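Local coordinates for solute-binding protein (Thermoactinomyces vulgaris, PDB 2ZYO), which binds cyclodextrins and maltodextrins as an extracellular solute-binding protein and probably delivers them to a sugar transporter, at residues A[126-131]-A[319-324]; A[277-282]-A[342-347]; A[30-35]-A[310-315]; A[260-265]-A[334-339]. All blocks are in the same frame, centred on the assembly; numbering follows the deposited sequence.

In the fold
Contacts 1 and 2 are the buried pair. They rest on neighbouring antiparallel strands, 120-136 and 278-287, and meet through Ser130 with Thr277 and Ile128 with Ile279; contact 1 also carries a residue of the sugar pocket. Contact 4 reaches the same sheet through strand 262-265 and shares helix 338-344 with contact 2, yet it lies further out and is only partly buried. Contact 3, also partly buried, is the one pairing of two helices, joined to contact 1 where Phe313 packs on Pro320. Chemistry follows place: backbone bonding and branched apolar groups in contact 1, a buried amide and glycine in contact 2, valines in contact 4, and amide, carboxylate and water-bridged groups in contact 3.

Contact 1 (A[126-131]-A[319-324]); sequences KAIESV and IPPQKE. With GLC (alpha-D-glucopyranose), chain B.
Pro321 sets CD over one face of the flat peptide that joins Lys126 to Ala127, 3.7 Å from Ala127 N. In the same peptide Lys126 O meets Pro320 CA in a CH...O contact of 3.5 Å. Further along the strand, Pro321 CB lies 3.9 Å from Ile128 CG2. Proline suits this place because its rigid ring offers a broad apolar surface and no N-H that would need a partner.

The polar tie is a backbone bond, Ile128 N to Ile319 O at 2.9 Å, nearly in line with the carbonyl. Ala127 CA approaches the same oxygen at 3.2 Å, and a water donates to Ile128 O while accepting from Ile319 N. Ile128 has CG1 anti to the backbone N (chi1 -174°), which leaves CG2 to meet Ile319 CG2 at 3.8 Å. Ala344 and Ile279 also pack on Ile128, so branched apolar groups fit well.

Glu129 turns away from Ile319 and its neighbours and extends into the glycan pocket, where its OE2 accepts a hydrogen bond from O2 of the glucose at 3.1 Å; Asn173 ND2 binds the same sugar. An alanine in place of Glu129 would probably leave that sugar hydroxyl without its carboxylate acceptor and weaken the grip on the ring.

Lys126 leads elsewhere, to a salt bridge with Glu25 and a cation-pi contact with Trp284. The division of labour is plain: Ile128 and the backbone secure the strand against the 319-321 loop, and the next residue presents its acid to the ligand.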
loop_
_atom_site.group_PDB
_atom_site.type_symbol
_atom_site.label_atom_id
_atom_site.label_comp_id
_atom_site.label_asym_id
_atom_site.label_seq_id
_atom_site.Cartn_x
_atom_site.Cartn_y
_atom_site.Cartn_z
ATOM N N LYS A 126 2.511 2.812 11.088
ATOM C CA LYS A 126 3.961 2.663 11.159
ATOM C C LYS A 126 4.607 3.041 9.832
ATOM O O LYS A 126 5.690 3.627 9.804
ATOM C CB LYS A 126 4.335 1.211 11.470
ATOM C CG LYS A 126 3.730 0.642 12.746
ATOM C CD LYS A 126 3.633 -0.887 12.693
ATOM C CE LYS A 126 5.004 -1.555 12.742
ATOM N NZ LYS A 126 4.875 -3.042 12.823
ATOM N N ALA A 127 3.937 2.685 8.738
ATOM C CA ALA A 127 4.511 2.813 7.401
ATOM C C ALA A 127 3.453 3.101 6.346
ATOM O O ALA A 127 2.303 2.670 6.473
ATOM C CB ALA A 127 5.283 1.549 7.041
ATOM N N ILE A 128 3.862 3.835 5.313
ATOM C CA ILE A 128 3.026 4.098 4.147
ATOM C C ILE A 128 3.824 3.780 2.884
ATOM O O ILE A 128 5.035 4.013 2.829
ATOM C CB ILE A 128 2.486 5.561 4.136
ATOM C CG1 ILE A 128 1.493 5.790 2.987
ATOM C CG2 ILE A 128 3.625 6.585 4.113
ATOM C CD1 ILE A 128 0.605 6.998 3.185
ATOM N N GLU A 129 3.141 3.222 1.889
ATOM C CA GLU A 129 3.760 2.930 0.596
ATOM C C GLU A 129 2.865 3.346 -0.569
ATOM O O GLU A 129 1.638 3.326 -0.466
ATOM C CB GLU A 129 4.129 1.444 0.482
ATOM C CG GLU A 129 2.952 0.478 0.616
ATOM C CD GLU A 129 3.331 -0.980 0.400
ATOM O OE1 GLU A 129 4.478 -1.366 0.708
ATOM O OE2 GLU A 129 2.459 -1.745 -0.067
ATOM N N SER A 130 3.502 3.730 -1.671
ATOM C CA SER A 130 2.827 4.043 -2.925
ATOM C C SER A 130 3.791 3.787 -4.068
ATOM O O SER A 130 5.004 3.880 -3.887
ATOM C CB SER A 130 2.400 5.514 -2.950
ATOM O OG SER A 130 1.939 5.898 -4.237
ATOM N N VAL A 131 3.260 3.478 -5.249
ATOM C CA VAL A 131 4.094 3.503 -6.450
ATOM C C VAL A 131 4.465 4.948 -6.771
ATOM O O VAL A 131 3.812 5.890 -6.313
ATOM C CB VAL A 131 3.430 2.820 -7.688
ATOM C CG1 VAL A 131 3.139 1.352 -7.409
ATOM C CG2 VAL A 131 2.172 3.554 -8.137
ATOM N N ILE A 319 8.672 4.682 5.009
ATOM C CA ILE A 319 8.183 6.029 5.302
ATOM C C ILE A 319 7.124 6.014 6.404
ATOM O O ILE A 319 6.094 5.364 6.257
ATOM C CB ILE A 319 7.602 6.704 4.034
ATOM C CG1 ILE A 319 8.669 6.784 2.941
ATOM C CG2 ILE A 319 7.060 8.098 4.361
ATOM C CD1 ILE A 319 8.117 7.069 1.559
ATOM N N PRO A 320 7.378 6.733 7.515
ATOM C CA PRO A 320 6.353 6.824 8.549
ATOM C C PRO A 320 5.360 7.945 8.229
ATOM O O PRO A 320 5.779 9.085 8.011
ATOM C CB PRO A 320 7.156 7.149 9.812
ATOM C CG PRO A 320 8.380 7.862 9.322
ATOM C CD PRO A 320 8.599 7.481 7.871
ATOM N N PRO A 321 4.051 7.631 8.186
ATOM C CA PRO A 321 3.084 8.678 7.859
ATOM C C PRO A 321 2.767 9.533 9.087
ATOM O O PRO A 321 1.616 9.616 9.533
ATOM C CB PRO A 321 1.867 7.891 7.373
ATOM C CG PRO A 321 1.951 6.586 8.081
ATOM C CD PRO A 321 3.397 6.328 8.422
ATOM N N GLN A 322 3.818 10.151 9.615
ATOM C CA GLN A 322 3.764 10.992 10.795
ATOM C C GLN A 322 4.010 12.417 10.305
ATOM O O GLN A 322 5.014 12.675 9.639
ATOM C CB GLN A 322 4.858 10.543 11.772
ATOM C CG GLN A 322 4.549 10.757 13.255
ATOM C CD GLN A 322 4.930 12.139 13.777
ATOM O OE1 GLN A 322 4.695 12.446 14.943
ATOM N NE2 GLN A 322 5.514 12.973 12.922
ATOM N N LYS A 323 3.089 13.326 10.625
ATOM C CA LYS A 323 3.054 14.672 10.022
ATOM C C LYS A 323 4.385 15.427 10.074
ATOM O O LYS A 323 4.862 15.920 9.050
ATOM C CB LYS A 323 1.937 15.524 10.634
ATOM C CG LYS A 323 0.534 15.118 10.218
ATOM C CD LYS A 323 -0.481 16.136 10.707
ATOM C CE LYS A 323 -1.889 15.779 10.281
ATOM N NZ LYS A 323 -2.887 16.698 10.887
ATOM N N GLU A 324 4.974 15.517 11.263
ATOM C CA GLU A 324 6.246 16.221 11.434
ATOM C C GLU A 324 7.387 15.545 10.681
ATOM O O GLU A 324 8.217 16.219 10.069
ATOM C CB GLU A 324 6.607 16.356 12.914
ATOM C CG GLU A 324 5.788 17.392 13.662
ATOM C CD GLU A 324 6.447 17.807 14.959
ATOM O OE1 GLU A 324 7.447 18.550 14.905
ATOM O OE2 GLU A 324 5.972 17.385 16.032
HETATM C C1 GLC B . 3.284 -4.445 -4.017
HETATM C C2 GLC B . 2.287 -4.165 -2.862
HETATM C C3 GLC B . 1.019 -5.041 -2.934
HETATM C C4 GLC B . 0.460 -5.107 -4.356
HETATM C C5 GLC B . 1.571 -5.490 -5.331
HETATM C C6 GLC B . 1.098 -5.574 -6.774
HETATM O O1 GLC B . 3.965 -5.636 -3.829
HETATM O O2 GLC B . 2.929 -4.357 -1.603
HETATM O O3 GLC B . 0.023 -4.504 -2.074
HETATM O O4 GLC B . -0.593 -6.087 -4.411
HETATM O O5 GLC B . 2.613 -4.497 -5.284
HETATM O O6 GLC B . 0.856 -6.917 -7.165
HETATM O O HOH W 1 7.681 3.424 2.580
#

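Contact 2 (A[277-282]-A[342-347]); sequences TFIGVK and KQASKG
Thr277 and Gln343 carry the polar part of this contact, and both conformations matter. Gln343 has CG anti to its backbone N (chi1 -175°) and then bends at chi2 (56°), which brings CD back toward Thr277; the two side chains cross at a slant. Thr277 holds OG1 between its backbone N and carbonyl carbon (chi1 51°), with CG2 beside the N. Gln343 NE2 makes a weak hydrogen bond to Thr277 OG1 at 3.3 Å, and it also lies 3.5 Å from Thr277 CG2, so threonine meets the amide with both branches. Stronger partners hold the two groups: Ser130 binds the threonine hydroxyl, while Leu267 N and Ala275 O bind OE1 and NE2 of the glutamine. A leucine in place of Gln343 would probably leave Leu267 N and Ala275 O without their side-chain mates.

Ile279 turns toward the helix end. With CG1 between the backbone N and the carbonyl carbon (chi1 60°), CG2 is the branch that meets the helix, 3.5 Å from Ala344 O and 4.2 Å from Ala344 CB. Gly347 CA sits 3.1 Å from Thr277 O; a CB there would collide with that oxygen and with Ile279 CG2, hence glycine.

On the outer side, Ser345 OG and Lys346 NZ grip Lys342 O from opposite faces of its carbonyl plane, the serine at 2.6 Å.

A type I turn, Ala344 to Gly347, ends this segment and leads into strand 348-349, which runs parallel to strand 278-287 through backbone bonds of Thr277 and Ile279 with Val348. Strand 120-136 is another neighbour of 278-287, and helix 109-114 touches Ile279 through Val110.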
loop_
_atom_site.group_PDB
_atom_site.type_symbol
_atom_site.label_atom_id
_atom_site.label_comp_id
_atom_site.label_asym_id
_atom_site.label_seq_id
_atom_site.Cartn_x
_atom_site.Cartn_y
_atom_site.Cartn_z
ATOM N N THR A 277 -2.665 7.563 -6.705
ATOM C CA THR A 277 -2.268 6.169 -6.580
ATOM C C THR A 277 -2.934 5.549 -5.360
ATOM O O THR A 277 -3.450 6.259 -4.494
ATOM C CB THR A 277 -0.745 6.048 -6.419
ATOM O OG1 THR A 277 -0.309 6.922 -5.369
ATOM C CG2 THR A 277 -0.039 6.433 -7.703
ATOM N N PHE A 278 -2.933 4.222 -5.301
ATOM C CA PHE A 278 -3.271 3.530 -4.067
ATOM C C PHE A 278 -2.160 3.768 -3.052
ATOM O O PHE A 278 -0.981 3.835 -3.408
ATOM C CB PHE A 278 -3.400 2.024 -4.301
ATOM C CG PHE A 278 -4.716 1.594 -4.888
ATOM C CD1 PHE A 278 -5.922 2.098 -4.400
ATOM C CD2 PHE A 278 -4.750 0.642 -5.902
ATOM C CE1 PHE A 278 -7.139 1.676 -4.936
ATOM C CE2 PHE A 278 -5.961 0.215 -6.442
ATOM C CZ PHE A 278 -7.155 0.730 -5.956
ATOM N N ILE A 279 -2.538 3.907 -1.786
ATOM C CA ILE A 279 -1.559 3.836 -0.708
ATOM C C ILE A 279 -1.850 2.617 0.165
ATOM O O ILE A 279 -3.006 2.224 0.336
ATOM C CB ILE A 279 -1.484 5.138 0.138
ATOM C CG1 ILE A 279 -2.830 5.454 0.795
ATOM C CG2 ILE A 279 -1.007 6.312 -0.724
ATOM C CD1 ILE A 279 -2.720 6.261 2.074
ATOM N N GLY A 280 -0.786 2.002 0.673
ATOM C CA GLY A 280 -0.901 0.897 1.617
ATOM C C GLY A 280 -0.311 1.333 2.940
ATOM O O GLY A 280 0.782 1.897 2.979
ATOM N N VAL A 281 -1.046 1.087 4.020
ATOM C CA VAL A 281 -0.608 1.475 5.357
ATOM C C VAL A 281 -0.432 0.233 6.223
ATOM O O VAL A 281 -1.322 -0.616 6.284
ATOM C CB VAL A 281 -1.611 2.457 6.026
ATOM C CG1 VAL A 281 -1.190 2.782 7.459
ATOM C CG2 VAL A 281 -1.740 3.739 5.209
ATOM N N LYS A 282 0.730 0.129 6.868
ATOM C CA LYS A 282 0.982 -0.909 7.861
ATOM C C LYS A 282 0.871 -0.270 9.237
ATOM O O LYS A 282 1.629 0.641 9.563
ATOM C CB LYS A 282 2.372 -1.529 7.678
ATOM C CG LYS A 282 2.523 -2.381 6.422
ATOM C CD LYS A 282 3.763 -3.270 6.470
ATOM C CE LYS A 282 5.058 -2.477 6.557
ATOM N NZ LYS A 282 6.259 -3.361 6.622
ATOM N N LYS A 342 5.941 12.174 -1.515
ATOM C CA LYS A 342 5.181 13.168 -2.276
ATOM C C LYS A 342 3.986 12.527 -2.975
ATOM O O LYS A 342 2.868 13.037 -2.898
ATOM C CB LYS A 342 6.068 13.876 -3.306
ATOM C CG LYS A 342 7.015 14.923 -2.729
ATOM C CD LYS A 342 7.664 15.758 -3.826
ATOM C CE LYS A 342 8.797 15.009 -4.522
ATOM N NZ LYS A 342 9.419 15.816 -5.617
ATOM N N GLN A 343 4.226 11.400 -3.645
ATOM C CA GLN A 343 3.161 10.683 -4.339
ATOM C C GLN A 343 2.138 10.101 -3.363
ATOM O O GLN A 343 0.932 10.156 -3.621
ATOM C CB GLN A 343 3.733 9.588 -5.248
ATOM C CG GLN A 343 2.681 8.880 -6.107
ATOM C CD GLN A 343 1.874 9.841 -6.963
ATOM O OE1 GLN A 343 2.429 10.600 -7.753
ATOM N NE2 GLN A 343 0.554 9.811 -6.807
ATOM N N ALA A 344 2.622 9.567 -2.241
ATOM C CA ALA A 344 1.751 8.996 -1.214
ATOM C C ALA A 344 0.796 10.040 -0.640
ATOM O O ALA A 344 -0.323 9.706 -0.248
ATOM C CB ALA A 344 2.574 8.360 -0.104
ATOM N N SER A 345 1.241 11.297 -0.608
ATOM C CA SER A 345 0.433 12.403 -0.084
ATOM C C SER A 345 -0.717 12.776 -1.022
ATOM O O SER A 345 -1.594 13.568 -0.666
ATOM C CB SER A 345 1.312 13.630 0.191
ATOM O OG SER A 345 1.674 14.293 -1.009
ATOM N N LYS A 346 -0.705 12.195 -2.219
ATOM C CA LYS A 346 -1.717 12.472 -3.230
ATOM C C LYS A 346 -2.525 11.216 -3.564
ATOM O O LYS A 346 -3.320 11.203 -4.508
ATOM C CB LYS A 346 -1.057 13.069 -4.477
ATOM C CG LYS A 346 -0.492 14.468 -4.247
ATOM C CD LYS A 346 0.608 14.807 -5.230
ATOM C CE LYS A 346 1.262 16.139 -4.890
ATOM N NZ LYS A 346 2.056 16.074 -3.629
ATOM N N GLY A 347 -2.331 10.169 -2.764
ATOM C CA GLY A 347 -2.996 8.891 -2.981
ATOM C C GLY A 347 -4.230 8.661 -2.133
ATOM O O GLY A 347 -4.600 9.499 -1.303
#

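Contact 3 (A[30-35]-A[310-315]); sequences GVQLNN and ASRFKE
Asn35 and Val31 face Arg312 and Glu315 across two helices that run nearly antiparallel, their short axes 9.8 Å apart at closest approach and their directions 158° apart.

Asn35 is the central side chain. With CG anti to the backbone N (chi1 -175°), its amide extends between the helices and ND2 donates twice. One bond, nearly straight at 167°, goes to Glu315 OE2 at 2.8 Å, on the anti side of the carboxylate; the other, more bent, goes to Ser311 OG at 3.0 Å. Both acceptors lie close to the amide plane, as the two N-H directions of a primary amide require, and Ser311 and Glu315 stand one helical turn apart. Asparagine is apt here because a short amide offers two donors and still keeps an acceptor, OD1. That oxygen rests against the Arg312 chain, 3.3 Å from Arg312 CB, and takes a bond from a water at 2.9 Å.

Arg312 is extended from CG to NE and crosses Asn35 at about a right angle, with its guanidinium almost perpendicular to the amide. A second water accepts from Arg312 NE at 2.9 Å and donates to Gln32 O at 2.8 Å, so water links the two helices on this side. At the more exposed end, Val31 CG2 lies 3.9 Å from Glu315 O.

Arg312 NH1 forms a salt bridge with Glu318, and its guanidinium end packs against Lys126 and Ala127 of strand 120-136. Trp39, further along helix 30-47, binds Ser311 OG, while Phe313 packs against Pro320 and against helix 329-332.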
loop_
_atom_site.group_PDB
_atom_site.type_symbol
_atom_site.label_atom_id
_atom_site.label_comp_id
_atom_site.label_asym_id
_atom_site.label_seq_id
_atom_site.Cartn_x
_atom_site.Cartn_y
_atom_site.Cartn_z
ATOM N N GLY A 30 14.619 -8.695 9.309
ATOM C CA GLY A 30 15.414 -8.555 10.526
ATOM C C GLY A 30 15.364 -7.175 11.153
ATOM O O GLY A 30 15.182 -7.053 12.365
ATOM N N VAL A 31 15.522 -6.137 10.333
ATOM C CA VAL A 31 15.553 -4.756 10.838
ATOM C C VAL A 31 14.200 -4.265 11.372
ATOM O O VAL A 31 14.156 -3.496 12.337
ATOM C CB VAL A 31 16.154 -3.735 9.817
ATOM C CG1 VAL A 31 17.578 -4.127 9.443
ATOM C CG2 VAL A 31 15.280 -3.590 8.571
ATOM N N GLN A 32 13.109 -4.711 10.750
ATOM C CA GLN A 32 11.764 -4.381 11.225
ATOM C C GLN A 32 11.532 -4.987 12.602
ATOM O O GLN A 32 10.982 -4.334 13.491
ATOM C CB GLN A 32 10.693 -4.883 10.252
ATOM C CG GLN A 32 10.589 -4.087 8.960
ATOM C CD GLN A 32 9.423 -4.527 8.091
ATOM O OE1 GLN A 32 8.289 -4.649 8.559
ATOM N NE2 GLN A 32 9.694 -4.747 6.810
ATOM N N LEU A 33 11.963 -6.237 12.766
ATOM C CA LEU A 33 11.812 -6.962 14.023
ATOM C C LEU A 33 12.641 -6.328 15.136
ATOM O O LEU A 33 12.132 -6.078 16.229
ATOM C CB LEU A 33 12.186 -8.439 13.841
ATOM C CG LEU A 33 12.053 -9.387 15.040
ATOM C CD1 LEU A 33 10.596 -9.582 15.456
ATOM C CD2 LEU A 33 12.706 -10.731 14.738
ATOM N N ASN A 34 13.912 -6.062 14.846
ATOM C CA ASN A 34 14.818 -5.491 15.840
ATOM C C ASN A 34 14.467 -4.058 16.247
ATOM O O ASN A 34 14.691 -3.674 17.396
ATOM C CB ASN A 34 16.273 -5.598 15.380
ATOM C CG ASN A 34 16.706 -7.038 15.140
ATOM O OD1 ASN A 34 16.187 -7.973 15.756
ATOM N ND2 ASN A 34 17.663 -7.220 14.241
ATOM N N ASN A 35 13.913 -3.275 15.320
ATOM C CA ASN A 35 13.439 -1.932 15.662
ATOM C C ASN A 35 12.293 -1.979 16.668
ATOM O O ASN A 35 12.267 -1.209 17.632
ATOM C CB ASN A 35 13.010 -1.139 14.426
ATOM C CG ASN A 35 12.646 0.291 14.761
ATOM O OD1 ASN A 35 11.471 0.622 14.911
ATOM N ND2 ASN A 35 13.655 1.143 14.913
ATOM N N ALA A 310 10.863 7.999 13.794
ATOM C CA ALA A 310 12.092 8.544 13.214
ATOM C C ALA A 310 13.152 7.448 13.196
ATOM O O ALA A 310 13.803 7.214 12.173
ATOM C CB ALA A 310 12.582 9.746 14.005
ATOM N N SER A 311 13.295 6.769 14.333
ATOM C CA SER A 311 14.175 5.611 14.465
ATOM C C SER A 311 13.789 4.498 13.492
ATOM O O SER A 311 14.650 3.944 12.799
ATOM C CB SER A 311 14.150 5.102 15.910
ATOM O OG SER A 311 14.669 3.789 16.017
ATOM N N ARG A 312 12.496 4.182 13.432
ATOM C CA ARG A 312 12.012 3.138 12.525
ATOM C C ARG A 312 12.333 3.439 11.062
ATOM O O ARG A 312 12.773 2.550 10.331
ATOM C CB ARG A 312 10.512 2.883 12.695
ATOM C CG ARG A 312 10.085 1.578 12.045
ATOM C CD ARG A 312 8.607 1.271 12.187
ATOM N NE ARG A 312 8.341 -0.067 11.659
ATOM C CZ ARG A 312 8.111 -0.343 10.376
ATOM N NH1 ARG A 312 8.085 0.626 9.469
ATOM N NH2 ARG A 312 7.904 -1.596 10.000
ATOM N N PHE A 313 12.125 4.685 10.642
ATOM C CA PHE A 313 12.443 5.063 9.268
ATOM C C PHE A 313 13.925 4.872 8.954
ATOM O O PHE A 313 14.278 4.305 7.921
ATOM C CB PHE A 313 12.032 6.502 8.950
ATOM C CG PHE A 313 12.648 7.022 7.684
ATOM C CD1 PHE A 313 12.225 6.544 6.445
ATOM C CD2 PHE A 313 13.683 7.949 7.728
ATOM C CE1 PHE A 313 12.811 6.995 5.269
ATOM C CE2 PHE A 313 14.275 8.407 6.556
ATOM C CZ PHE A 313 13.836 7.930 5.325
ATOM N N LYS A 314 14.783 5.351 9.849
ATOM C CA LYS A 314 16.229 5.293 9.634
ATOM C C LYS A 314 16.749 3.854 9.567
ATOM O O LYS A 314 17.680 3.563 8.811
ATOM C CB LYS A 314 16.968 6.110 10.700
ATOM C CG LYS A 314 16.717 7.616 10.597
ATOM C CD LYS A 314 17.342 8.377 11.754
ATOM C CE LYS A 314 16.875 9.823 11.779
ATOM N NZ LYS A 314 17.436 10.572 12.937
ATOM N N GLU A 315 16.132 2.962 10.340
ATOM C CA GLU A 315 16.506 1.548 10.348
ATOM C C GLU A 315 15.930 0.772 9.164
ATOM O O GLU A 315 16.647 0.009 8.511
ATOM C CB GLU A 315 16.064 0.871 11.651
ATOM C CG GLU A 315 16.959 1.123 12.851
ATOM C CD GLU A 315 16.961 -0.050 13.819
ATOM O OE1 GLU A 315 17.792 -0.966 13.651
ATOM O OE2 GLU A 315 16.135 -0.059 14.753
HETATM O O HOH W 2 16.909 -3.212 13.601
HETATM O O HOH W 3 8.908 -2.825 12.484
HETATM O O HOH W 4 8.855 -0.616 14.893
#

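Contact 4 (A[260-265]-A[334-339]); sequences INVGVA and NPVVNG
Val264 reaches from its strand toward the turn and helix start at Pro335, Val336 and Gly339. Its CB lies 4.0 Å from Pro335 O. Beyond it the two branches part: CG1, anti to the backbone N (chi1 -175°), meets Gly339 CA at 4.0 Å, while CG2 meets Val336 CG1 at 3.9 Å. Val336 CG1 also touches Val262 CG1 at 4.0 Å, and so fits against both strand valines, crossing each at about a right angle. Short branched valines suit the place, since each has a single side-chain torsion and offers two methyls to its neighbours.

Gly339 makes a CH...O contact from its CA to Val264 O at 3.6 Å; a CB on this backbone would run into that oxygen and Ala265 N, which suits glycine to the place. A water takes the N-H of Val264.

The other segment is shaped by Asn334. Its OD1 accepts from Val336 N at 3.1 Å in an Asx turn, and its O accepts from the N-H groups of both Val337 and Asn338, with Val337 as N-cap of the helix.

Helix 252-257 packs Ile252 on Val262 and Val336. A helix start packed on a strand that borders 120-136 is consistent with the layered alpha/beta lobes of solute-binding proteins.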
loop_
_atom_site.group_PDB
_atom_site.type_symbol
_atom_site.label_atom_id
_atom_site.label_comp_id
_atom_site.label_asym_id
_atom_site.label_seq_id
_atom_site.Cartn_x
_atom_site.Cartn_y
_atom_site.Cartn_z
ATOM N N ILE A 260 22.160 0.278 -10.104
ATOM C CA ILE A 260 21.434 1.392 -10.708
ATOM C C ILE A 260 21.461 2.601 -9.778
ATOM O O ILE A 260 21.206 2.478 -8.576
ATOM C CB ILE A 260 19.959 1.014 -11.051
ATOM C CG1 ILE A 260 19.884 -0.279 -11.882
ATOM C CG2 ILE A 260 19.235 2.176 -11.750
ATOM C CD1 ILE A 260 20.649 -0.258 -13.215
ATOM N N ASN A 261 21.793 3.759 -10.343
ATOM C CA ASN A 261 21.680 5.027 -9.635
ATOM C C ASN A 261 20.240 5.497 -9.771
ATOM O O ASN A 261 19.823 5.980 -10.828
ATOM C CB ASN A 261 22.663 6.060 -10.200
ATOM C CG ASN A 261 22.779 7.308 -9.329
ATOM O OD1 ASN A 261 22.303 7.346 -8.191
ATOM N ND2 ASN A 261 23.422 8.338 -9.868
ATOM N N VAL A 262 19.488 5.330 -8.688
ATOM C CA VAL A 262 18.033 5.449 -8.701
ATOM C C VAL A 262 17.546 6.843 -8.318
ATOM O O VAL A 262 17.987 7.421 -7.322
ATOM C CB VAL A 262 17.390 4.397 -7.749
ATOM C CG1 VAL A 262 15.880 4.539 -7.710
ATOM C CG2 VAL A 262 17.779 2.980 -8.160
ATOM N N GLY A 263 16.640 7.377 -9.132
ATOM C CA GLY A 263 15.879 8.567 -8.777
ATOM C C GLY A 263 14.420 8.192 -8.600
ATOM O O GLY A 263 13.959 7.201 -9.172
ATOM N N VAL A 264 13.697 8.969 -7.795
ATOM C CA VAL A 264 12.262 8.755 -7.590
ATOM C C VAL A 264 11.508 10.083 -7.613
ATOM O O VAL A 264 11.853 11.017 -6.885
ATOM C CB VAL A 264 11.951 8.010 -6.261
ATOM C CG1 VAL A 264 10.459 7.699 -6.156
ATOM C CG2 VAL A 264 12.762 6.723 -6.147
ATOM N N ALA A 265 10.478 10.151 -8.449
ATOM C CA ALA A 265 9.634 11.336 -8.549
ATOM C C ALA A 265 8.162 10.940 -8.502
ATOM O O ALA A 265 7.823 9.796 -8.810
ATOM C CB ALA A 265 9.943 12.091 -9.838
ATOM N N ASN A 334 16.015 12.901 1.021
ATOM C CA ASN A 334 16.442 11.563 0.625
ATOM C C ASN A 334 15.962 11.253 -0.796
ATOM O O ASN A 334 14.754 11.173 -1.036
ATOM C CB ASN A 334 15.918 10.518 1.618
ATOM C CG ASN A 334 16.528 9.137 1.404
ATOM O OD1 ASN A 334 16.754 8.702 0.273
ATOM N ND2 ASN A 334 16.783 8.437 2.499
ATOM N N PRO A 335 16.908 11.070 -1.740
ATOM C CA PRO A 335 16.609 10.923 -3.173
ATOM C C PRO A 335 15.798 9.680 -3.549
ATOM O O PRO A 335 15.228 9.631 -4.640
ATOM C CB PRO A 335 18.000 10.853 -3.815
ATOM C CG PRO A 335 18.892 10.367 -2.734
ATOM C CD PRO A 335 18.359 10.995 -1.483
ATOM N N VAL A 336 15.752 8.686 -2.668
ATOM C CA VAL A 336 15.016 7.460 -2.964
ATOM C C VAL A 336 13.784 7.312 -2.062
ATOM O O VAL A 336 13.144 6.254 -2.026
ATOM C CB VAL A 336 15.922 6.203 -2.892
ATOM C CG1 VAL A 336 15.382 5.137 -3.795
ATOM C CG2 VAL A 336 17.351 6.531 -3.323
ATOM N N VAL A 337 13.447 8.390 -1.354
ATOM C CA VAL A 337 12.321 8.393 -0.417
ATOM C C VAL A 337 11.343 9.540 -0.707
ATOM O O VAL A 337 10.126 9.332 -0.736
ATOM C CB VAL A 337 12.818 8.442 1.059
ATOM C CG1 VAL A 337 11.677 8.734 2.025
ATOM C CG2 VAL A 337 13.510 7.134 1.433
ATOM N N ASN A 338 11.888 10.733 -0.938
ATOM C CA ASN A 338 11.099 11.955 -1.128
ATOM C C ASN A 338 9.972 11.821 -2.157
ATOM O O ASN A 338 8.836 12.220 -1.892
ATOM C CB ASN A 338 12.026 13.126 -1.481
ATOM C CG ASN A 338 11.311 14.470 -1.497
ATOM O OD1 ASN A 338 10.541 14.797 -0.593
ATOM N ND2 ASN A 338 11.588 15.267 -2.520
ATOM N N GLY A 339 10.289 11.248 -3.319
ATOM C CA GLY A 339 9.313 11.049 -4.392
ATOM C C GLY A 339 8.152 10.147 -4.012
ATOM O O GLY A 339 7.004 10.412 -4.379
HETATM O O HOH W 5 15.079 11.219 -6.506
#